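PDB 3GMF: protein-disulfide isomerase from Novosphingobium aromaticivorans, which probably acts as a thiol-disulfide oxidoreductase or isomerase of the thioredoxin superfamily. Local coordinates for residues Thr66-Arg78 with Met130-Leu144. Residues are numbered along the deposited sequence; the frame is centred on the assembly and turned at random. Where two conformers were deposited one is given.
Sequences TVALITNCVPPSR and MAARGMDRSTLDRCL
Cys-73 and Cys-143 are joined by a disulfide, SG to SG 2.0 Å, that ties the C-terminal end of helix 62-73 to helix 137-144. The S-S torsion is 79°. The short helix segments here cross at 114°, with their axes 9.1 Å apart.

One turn back along the helix from Cys-73 lies an apolar cluster centred on Ile-70. Its CG1 meets Leu-140 CD1 at 3.6 Å, while Leu-144 runs alongside it, pointing the same way, and carries CD2 on to the methyl CG2 of Thr-66, 3.7 Å away. The other branch, CG2, slides past Met-130 in the opposite sense, 3.8 Å from its SD. With an alanine at Ile-70, Leu-140 CD1 and the Met-130 thioether would probably lose their shared partner, leaving a gap between Leu-140 and Met-130. Met-135 brings a second thioether: its chain runs straight out and bends only at the last torsion (-77°), which sets CE against Cys-73 SG (3.8 Å) and Val-74 CG1.

Farther along, Arg-78, in one of its two conformers, reaches obliquely past Met-130 toward the 131-134 turn. Its NH2 comes near Arg-133 O and CB without a hydrogen bond; the two guanidinium planes are almost aligned, but the groups stand apart. Arg-133 leads away to Phe-129, whose carbonyl it hydrogen-bonds and whose ring it meets in a cation-pi contact.

Both cysteines belong to the helical part of this thioredoxin-family chain. The bridge covalently limits how far the two helices can separate, and since the segments share no hydrogen bonds, their mutual orientation rests on that single bond and on the van der Waals packing of Ile-70, the leucines and the thioethers.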
ATOM      1  N   THR A  66       6.380   4.600   6.661  1.00 23.24           N
ATOM      2  CA  THR A  66       6.811   3.650   7.703  1.00 24.40           C
ATOM      3  C   THR A  66       6.173   2.275   7.475  1.00 21.87           C
ATOM      4  O   THR A  66       6.854   1.253   7.516  1.00 23.43           O
ATOM      5  CB  THR A  66       6.479   4.194   9.111  1.00 24.36           C
ATOM      6  OG1 THR A  66       7.086   5.479   9.289  1.00 24.09           O
ATOM      7  CG2 THR A  66       6.982   3.225  10.228  1.00 24.83           C
ATOM      8  N   VAL A  67       4.865   2.257   7.217  1.00 22.30           N
ATOM      9  CA  VAL A  67       4.184   0.992   6.887  1.00 21.11           C
ATOM     10  C   VAL A  67       4.741   0.341   5.604  1.00 20.45           C
ATOM     11  O   VAL A  67       4.983  -0.874   5.558  1.00 21.90           O
ATOM     12  CB  VAL A  67       2.681   1.196   6.771  1.00 25.07           C
ATOM     13  CG1 VAL A  67       2.027  -0.117   6.420  1.00 24.35           C
ATOM     14  CG2 VAL A  67       2.145   1.714   8.099  1.00 20.96           C
ATOM     15  N   ALA A  68       4.979   1.164   4.581  1.00 21.29           N
ATOM     16  CA  ALA A  68       5.499   0.670   3.307  1.00 24.65           C
ATOM     17  C   ALA A  68       6.923   0.123   3.433  1.00 22.46           C
ATOM     18  O   ALA A  68       7.280  -0.825   2.745  1.00 26.22           O
ATOM     19  CB  ALA A  68       5.412   1.750   2.217  1.00 20.75           C
ATOM     20  N   LEU A  69       7.724   0.682   4.339  1.00 19.63           N
ATOM     21  CA  LEU A  69       9.035   0.070   4.599  1.00 20.33           C
ATOM     22  C   LEU A  69       8.864  -1.350   5.106  1.00 25.65           C
ATOM     23  O   LEU A  69       9.546  -2.257   4.618  1.00 30.12           O
ATOM     24  CB  LEU A  69       9.880   0.905   5.565  1.00 22.52           C
ATOM     25  CG  LEU A  69      10.411   2.202   4.947  1.00 24.19           C
ATOM     26  CD1 LEU A  69      10.770   3.175   6.088  1.00 23.42           C
ATOM     27  CD2 LEU A  69      11.573   1.950   3.948  1.00 25.60           C
ATOM     28  N   ILE A  70       7.920  -1.553   6.018  1.00 23.62           N
ATOM     29  CA  ILE A  70       7.666  -2.870   6.608  1.00 26.49           C
ATOM     30  C   ILE A  70       7.197  -3.850   5.535  1.00 30.40           C
ATOM     31  O   ILE A  70       7.829  -4.895   5.338  1.00 26.99           O
ATOM     32  CB  ILE A  70       6.674  -2.816   7.784  1.00 23.62           C
ATOM     33  CG1 ILE A  70       7.155  -1.838   8.878  1.00 25.52           C
ATOM     34  CG2 ILE A  70       6.445  -4.213   8.372  1.00 28.64           C
ATOM     35  CD1 ILE A  70       6.093  -1.522   9.943  1.00 27.39           C
ATOM     36  N   THR A  71       6.129  -3.502   4.810  1.00 25.24           N
ATOM     37  CA  THR A  71       5.577  -4.432   3.798  1.00 25.38           C
ATOM     38  C   THR A  71       6.564  -4.722   2.645  1.00 25.44           C
ATOM     39  O   THR A  71       6.564  -5.826   2.080  1.00 31.81           O
ATOM     40  CB  THR A  71       4.197  -3.958   3.260  1.00 24.59           C
ATOM     41  OG1 THR A  71       4.376  -2.759   2.492  1.00 24.99           O
ATOM     42  CG2 THR A  71       3.228  -3.686   4.415  1.00 24.92           C
ATOM     43  N   ASN A  72       7.440  -3.767   2.337  1.00 26.13           N
ATOM     44  CA  ASN A  72       8.431  -3.971   1.277  1.00 24.43           C
ATOM     45  C   ASN A  72       9.730  -4.658   1.710  1.00 32.34           C
ATOM     46  O   ASN A  72      10.549  -4.981   0.841  1.00 29.92           O
ATOM     47  CB  ASN A  72       8.736  -2.668   0.532  1.00 22.99           C
ATOM     48  CG  ASN A  72       7.598  -2.247  -0.389  1.00 27.45           C
ATOM     49  OD1 ASN A  72       7.622  -2.534  -1.590  1.00 27.04           O
ATOM     50  ND2 ASN A  72       6.592  -1.571   0.176  1.00 27.20           N
ATOM     51  N   CYS A  73       9.873  -4.919   2.996  1.00 34.50           N
ATOM     52  CA  CYS A  73      11.134  -5.537   3.497  0.50 40.12           C
ATOM     53  C   CYS A  73      10.976  -7.031   3.595  1.00 42.67           C
ATOM     54  O   CYS A  73      11.972  -7.697   3.655  1.00 42.55           O
ATOM     55  CB  CYS A  73      11.640  -4.922   4.821  0.50 39.41           C
ATOM     56  SG  CYS A  73      10.843  -5.464   6.374  0.50 49.95           S
ATOM     57  N   VAL A  74       9.768  -7.554   3.562  1.00 42.68           N
ATOM     58  CA  VAL A  74       9.512  -8.999   3.582  1.00 43.90           C
ATOM     59  C   VAL A  74       9.668  -9.613   2.181  1.00 47.03           C
ATOM     60  O   VAL A  74       9.572  -8.897   1.183  1.00 45.54           O
ATOM     61  CB  VAL A  74       8.113  -9.347   4.195  1.00 42.59           C
ATOM     62  CG1 VAL A  74       8.047  -8.982   5.671  1.00 48.27           C
ATOM     63  CG2 VAL A  74       6.966  -8.710   3.408  1.00 37.18           C
ATOM     64  N   PRO A  75       9.944 -10.936   2.096  1.00 52.02           N
ATOM     65  CA  PRO A  75       9.944 -11.619   0.796  1.00 52.78           C
ATOM     66  C   PRO A  75       8.620 -11.447   0.034  1.00 50.51           C
ATOM     67  O   PRO A  75       7.568 -11.357   0.668  1.00 48.45           O
ATOM     68  CB  PRO A  75      10.153 -13.099   1.172  1.00 53.37           C
ATOM     69  CG  PRO A  75       9.864 -13.185   2.637  1.00 58.04           C
ATOM     70  CD  PRO A  75      10.293 -11.865   3.188  1.00 54.08           C
ATOM     71  N   PRO A  76       8.676 -11.373  -1.316  1.00 49.24           N
ATOM     72  CA  PRO A  76       7.496 -11.261  -2.193  1.00 50.92           C
ATOM     73  C   PRO A  76       6.313 -12.154  -1.806  1.00 48.70           C
ATOM     74  O   PRO A  76       5.171 -11.691  -1.815  1.00 45.62           O
ATOM     75  CB  PRO A  76       8.044 -11.660  -3.565  1.00 49.50           C
ATOM     76  CG  PRO A  76       9.463 -11.227  -3.526  1.00 52.92           C
ATOM     77  CD  PRO A  76       9.931 -11.357  -2.097  1.00 51.44           C
ATOM     78  N   SER A  77       6.592 -13.398  -1.416  1.00 46.60           N
ATOM     79  CA  SER A  77       5.549 -14.360  -1.038  1.00 47.14           C
ATOM     80  C   SER A  77       4.842 -14.061   0.302  1.00 43.38           C
ATOM     81  O   SER A  77       3.915 -14.781   0.688  1.00 45.86           O
ATOM     82  CB  SER A  77       6.133 -15.779  -1.026  1.00 45.06           C
ATOM     83  OG  SER A  77       7.240 -15.848  -0.148  1.00 46.08           O
ATOM     84  N   ARG A  78       5.303 -13.018   0.997  1.00 39.75           N
ATOM     85  CA  ARG A  78       4.691 -12.563   2.240  0.50 39.14           C
ATOM     86  C   ARG A  78       4.064 -11.170   2.066  1.00 39.66           C
ATOM     87  O   ARG A  78       3.176 -10.787   2.839  1.00 39.35           O
ATOM     88  CB  ARG A  78       5.713 -12.599   3.392  0.50 39.81           C
ATOM     89  CG  ARG A  78       5.312 -11.858   4.668  0.50 46.53           C
ATOM     90  CD  ARG A  78       5.392 -12.721   5.928  0.50 51.87           C
ATOM     91  NE  ARG A  78       4.983 -11.980   7.128  0.50 50.43           N
ATOM     92  CZ  ARG A  78       3.722 -11.724   7.480  0.50 51.80           C
ATOM     93  NH1 ARG A  78       2.705 -12.132   6.726  0.50 52.19           N
ATOM     94  NH2 ARG A  78       3.474 -11.045   8.593  0.50 46.21           N
ATOM     95  N   MET A 130       3.791  -5.963  14.669  1.00 29.57           N
ATOM     96  CA  MET A 130       4.617  -6.878  13.876  1.00 29.49           C
ATOM     97  C   MET A 130       5.154  -8.073  14.671  1.00 32.17           C
ATOM     98  O   MET A 130       5.420  -9.136  14.093  1.00 38.31           O
ATOM     99  CB  MET A 130       5.729  -6.112  13.169  1.00 32.98           C
ATOM    100  CG  MET A 130       5.189  -5.240  12.024  1.00 22.83           C
ATOM    101  SD  MET A 130       4.173  -6.101  10.803  1.00 24.87           S
ATOM    102  CE  MET A 130       5.322  -7.331  10.190  1.00 33.30           C
ATOM    103  N   ALA A 131       5.298  -7.896  15.979  1.00 38.42           N
ATOM    104  CA  ALA A 131       5.675  -8.992  16.892  1.00 43.36           C
ATOM    105  C   ALA A 131       4.582 -10.048  16.911  1.00 44.81           C
ATOM    106  O   ALA A 131       4.868 -11.246  16.922  1.00 45.62           O
ATOM    107  CB  ALA A 131       5.921  -8.471  18.292  1.00 40.22           C
ATOM    108  N   ALA A 132       3.331  -9.593  16.880  1.00 43.65           N
ATOM    109  CA  ALA A 132       2.173 -10.484  16.797  1.00 45.66           C
ATOM    110  C   ALA A 132       2.084 -11.219  15.447  1.00 49.28           C
ATOM    111  O   ALA A 132       1.233 -12.088  15.263  1.00 50.54           O
ATOM    112  CB  ALA A 132       0.893  -9.708  17.087  1.00 47.72           C
ATOM    113  N   ARG A 133       2.975 -10.862  14.518  1.00 47.73           N
ATOM    114  CA  ARG A 133       3.046 -11.470  13.192  1.00 51.38           C
ATOM    115  C   ARG A 133       4.443 -12.021  12.883  1.00 51.03           C
ATOM    116  O   ARG A 133       4.823 -12.174  11.715  1.00 57.67           O
ATOM    117  CB  ARG A 133       2.616 -10.461  12.129  1.00 47.99           C
ATOM    118  CG  ARG A 133       1.131 -10.206  12.138  1.00 46.24           C
ATOM    119  CD  ARG A 133       0.747  -8.954  11.373  1.00 44.07           C
ATOM    120  NE  ARG A 133      -0.704  -8.843  11.311  1.00 43.27           N
ATOM    121  CZ  ARG A 133      -1.463  -8.303  12.262  1.00 48.85           C
ATOM    122  NH1 ARG A 133      -0.916  -7.786  13.365  1.00 44.94           N
ATOM    123  NH2 ARG A 133      -2.779  -8.273  12.106  1.00 45.44           N
ATOM    124  N   GLY A 134       5.207 -12.301  13.936  1.00 52.32           N
ATOM    125  CA  GLY A 134       6.463 -13.029  13.804  1.00 52.45           C
ATOM    126  C   GLY A 134       7.732 -12.213  13.636  1.00 52.09           C
ATOM    127  O   GLY A 134       8.829 -12.758  13.767  1.00 51.15           O
ATOM    128  N   MET A 135       7.590 -10.916  13.348  1.00 44.90           N
ATOM    129  CA  MET A 135       8.741 -10.031  13.158  1.00 41.74           C
ATOM    130  C   MET A 135       9.180  -9.421  14.491  1.00 46.30           C
ATOM    131  O   MET A 135       8.447  -8.633  15.087  1.00 43.37           O
ATOM    132  CB  MET A 135       8.412  -8.923  12.138  1.00 41.57           C
ATOM    133  CG  MET A 135       9.595  -8.024  11.763  1.00 43.28           C
ATOM    134  SD  MET A 135       9.256  -6.720  10.542  1.00 31.28           S
ATOM    135  CE  MET A 135       9.224  -7.649   9.008  1.00 44.38           C
ATOM    136  N   ASP A 136      10.382  -9.773  14.946  1.00 46.00           N
ATOM    137  CA  ASP A 136      10.902  -9.255  16.216  1.00 49.23           C
ATOM    138  C   ASP A 136      11.399  -7.815  16.076  1.00 50.50           C
ATOM    139  O   ASP A 136      11.381  -7.258  14.973  1.00 49.26           O
ATOM    140  CB  ASP A 136      11.987 -10.179  16.809  1.00 50.94           C
ATOM    141  CG  ASP A 136      13.136 -10.462  15.844  1.00 61.79           C
ATOM    142  OD1 ASP A 136      13.656  -9.524  15.202  1.00 58.90           O
ATOM    143  OD2 ASP A 136      13.541 -11.643  15.741  1.00 69.41           O
ATOM    144  N   ARG A 137      11.836  -7.227  17.188  1.00 48.11           N
ATOM    145  CA  ARG A 137      12.332  -5.855  17.205  1.00 51.59           C
ATOM    146  C   ARG A 137      13.573  -5.632  16.319  1.00 53.46           C
ATOM    147  O   ARG A 137      13.644  -4.627  15.616  1.00 51.75           O
ATOM    148  CB  ARG A 137      12.595  -5.385  18.641  1.00 50.46           C
ATOM    149  CG  ARG A 137      12.900  -3.890  18.765  1.00 50.26           C
ATOM    150  CD  ARG A 137      12.926  -3.438  20.213  1.00 53.37           C
ATOM    151  NE  ARG A 137      11.592  -3.125  20.727  1.00 57.69           N
ATOM    152  CZ  ARG A 137      11.028  -1.919  20.673  1.00 56.13           C
ATOM    153  NH1 ARG A 137      11.673  -0.895  20.121  1.00 53.57           N
ATOM    154  NH2 ARG A 137       9.810  -1.736  21.170  1.00 58.23           N
ATOM    155  N   SER A 138      14.522  -6.570  16.341  1.00 54.18           N
ATOM    156  CA  SER A 138      15.759  -6.450  15.564  0.50 53.89           C
ATOM    157  C   SER A 138      15.510  -6.476  14.054  1.00 53.55           C
ATOM    158  O   SER A 138      16.136  -5.722  13.305  1.00 53.23           O
ATOM    159  CB  SER A 138      16.767  -7.540  15.962  0.50 54.95           C
ATOM    160  OG  SER A 138      16.254  -8.841  15.718  0.50 51.95           O
ATOM    161  N   THR A 139      14.603  -7.351  13.616  1.00 48.19           N
ATOM    162  CA  THR A 139      14.222  -7.428  12.205  1.00 46.45           C
ATOM    163  C   THR A 139      13.486  -6.142  11.803  1.00 41.49           C
ATOM    164  O   THR A 139      13.751  -5.582  10.731  1.00 39.90           O
ATOM    165  CB  THR A 139      13.345  -8.671  11.917  1.00 48.06           C
ATOM    166  OG1 THR A 139      14.017  -9.843  12.394  1.00 57.14           O
ATOM    167  CG2 THR A 139      13.064  -8.838  10.419  1.00 44.49           C
ATOM    168  N   LEU A 140      12.600  -5.661  12.680  1.00 35.61           N
ATOM    169  CA  LEU A 140      11.849  -4.423  12.393  1.00 35.81           C
ATOM    170  C   LEU A 140      12.754  -3.184  12.398  1.00 37.84           C
ATOM    171  O   LEU A 140      12.618  -2.320  11.526  1.00 36.23           O
ATOM    172  CB  LEU A 140      10.620  -4.258  13.312  1.00 34.36           C
ATOM    173  CG  LEU A 140       9.707  -3.028  13.111  1.00 31.07           C
ATOM    174  CD1 LEU A 140       9.249  -2.879  11.664  1.00 43.96           C
ATOM    175  CD2 LEU A 140       8.501  -3.069  14.014  1.00 33.27           C
ATOM    176  N   ASP A 141      13.701  -3.121  13.337  1.00 37.16           N
ATOM    177  CA  ASP A 141      14.701  -2.035  13.370  1.00 44.33           C
ATOM    178  C   ASP A 141      15.471  -1.873  12.055  1.00 43.34           C
ATOM    179  O   ASP A 141      15.647  -0.745  11.583  1.00 42.68           O
ATOM    180  CB  ASP A 141      15.725  -2.242  14.499  1.00 49.49           C
ATOM    181  CG  ASP A 141      15.162  -1.944  15.877  1.00 56.83           C
ATOM    182  OD1 ASP A 141      14.162  -1.202  15.983  1.00 52.75           O
ATOM    183  OD2 ASP A 141      15.734  -2.463  16.861  1.00 67.98           O
ATOM    184  N   ARG A 142      15.931  -2.996  11.494  1.00 41.54           N
ATOM    185  CA  ARG A 142      16.675  -3.016  10.235  1.00 46.44           C
ATOM    186  C   ARG A 142      15.791  -2.501   9.106  1.00 49.33           C
ATOM    187  O   ARG A 142      16.226  -1.672   8.298  1.00 49.26           O
ATOM    188  CB  ARG A 142      17.157  -4.431   9.895  1.00 48.68           C
ATOM    189  CG  ARG A 142      18.340  -4.921  10.711  1.00 48.78           C
ATOM    190  CD  ARG A 142      18.996  -6.154  10.070  1.00 56.20           C
ATOM    191  NE  ARG A 142      18.038  -7.187   9.655  1.00 62.39           N
ATOM    192  CZ  ARG A 142      17.559  -8.153  10.442  1.00 63.26           C
ATOM    193  NH1 ARG A 142      17.927  -8.245  11.718  1.00 60.99           N
ATOM    194  NH2 ARG A 142      16.698  -9.035   9.951  1.00 61.65           N
ATOM    195  N   CYS A 143      14.552  -2.977   9.071  1.00 47.08           N
ATOM    196  CA  CYS A 143      13.554  -2.569   8.080  0.50 43.66           C
ATOM    197  C   CYS A 143      13.320  -1.044   8.155  1.00 41.24           C
ATOM    198  O   CYS A 143      13.335  -0.355   7.135  1.00 39.41           O
ATOM    199  CB  CYS A 143      12.215  -3.340   8.211  0.50 46.02           C
ATOM    200  SG  CYS A 143      12.248  -5.129   7.823  0.50 49.31           S
ATOM    201  N   LEU A 144      13.077  -0.544   9.364  1.00 35.94           N
ATOM    202  CA  LEU A 144      12.803   0.891   9.548  1.00 34.40           C
ATOM    203  C   LEU A 144      13.978   1.826   9.280  1.00 34.01           C
ATOM    204  O   LEU A 144      13.775   3.037   9.127  1.00 36.48           O
ATOM    205  CB  LEU A 144      12.290   1.181  10.957  1.00 35.38           C
ATOM    206  CG  LEU A 144      11.000   0.502  11.409  1.00 37.97           C
ATOM    207  CD1 LEU A 144      10.730   0.939  12.824  1.00 38.54           C
ATOM    208  CD2 LEU A 144       9.818   0.808  10.479  1.00 34.91           C
TER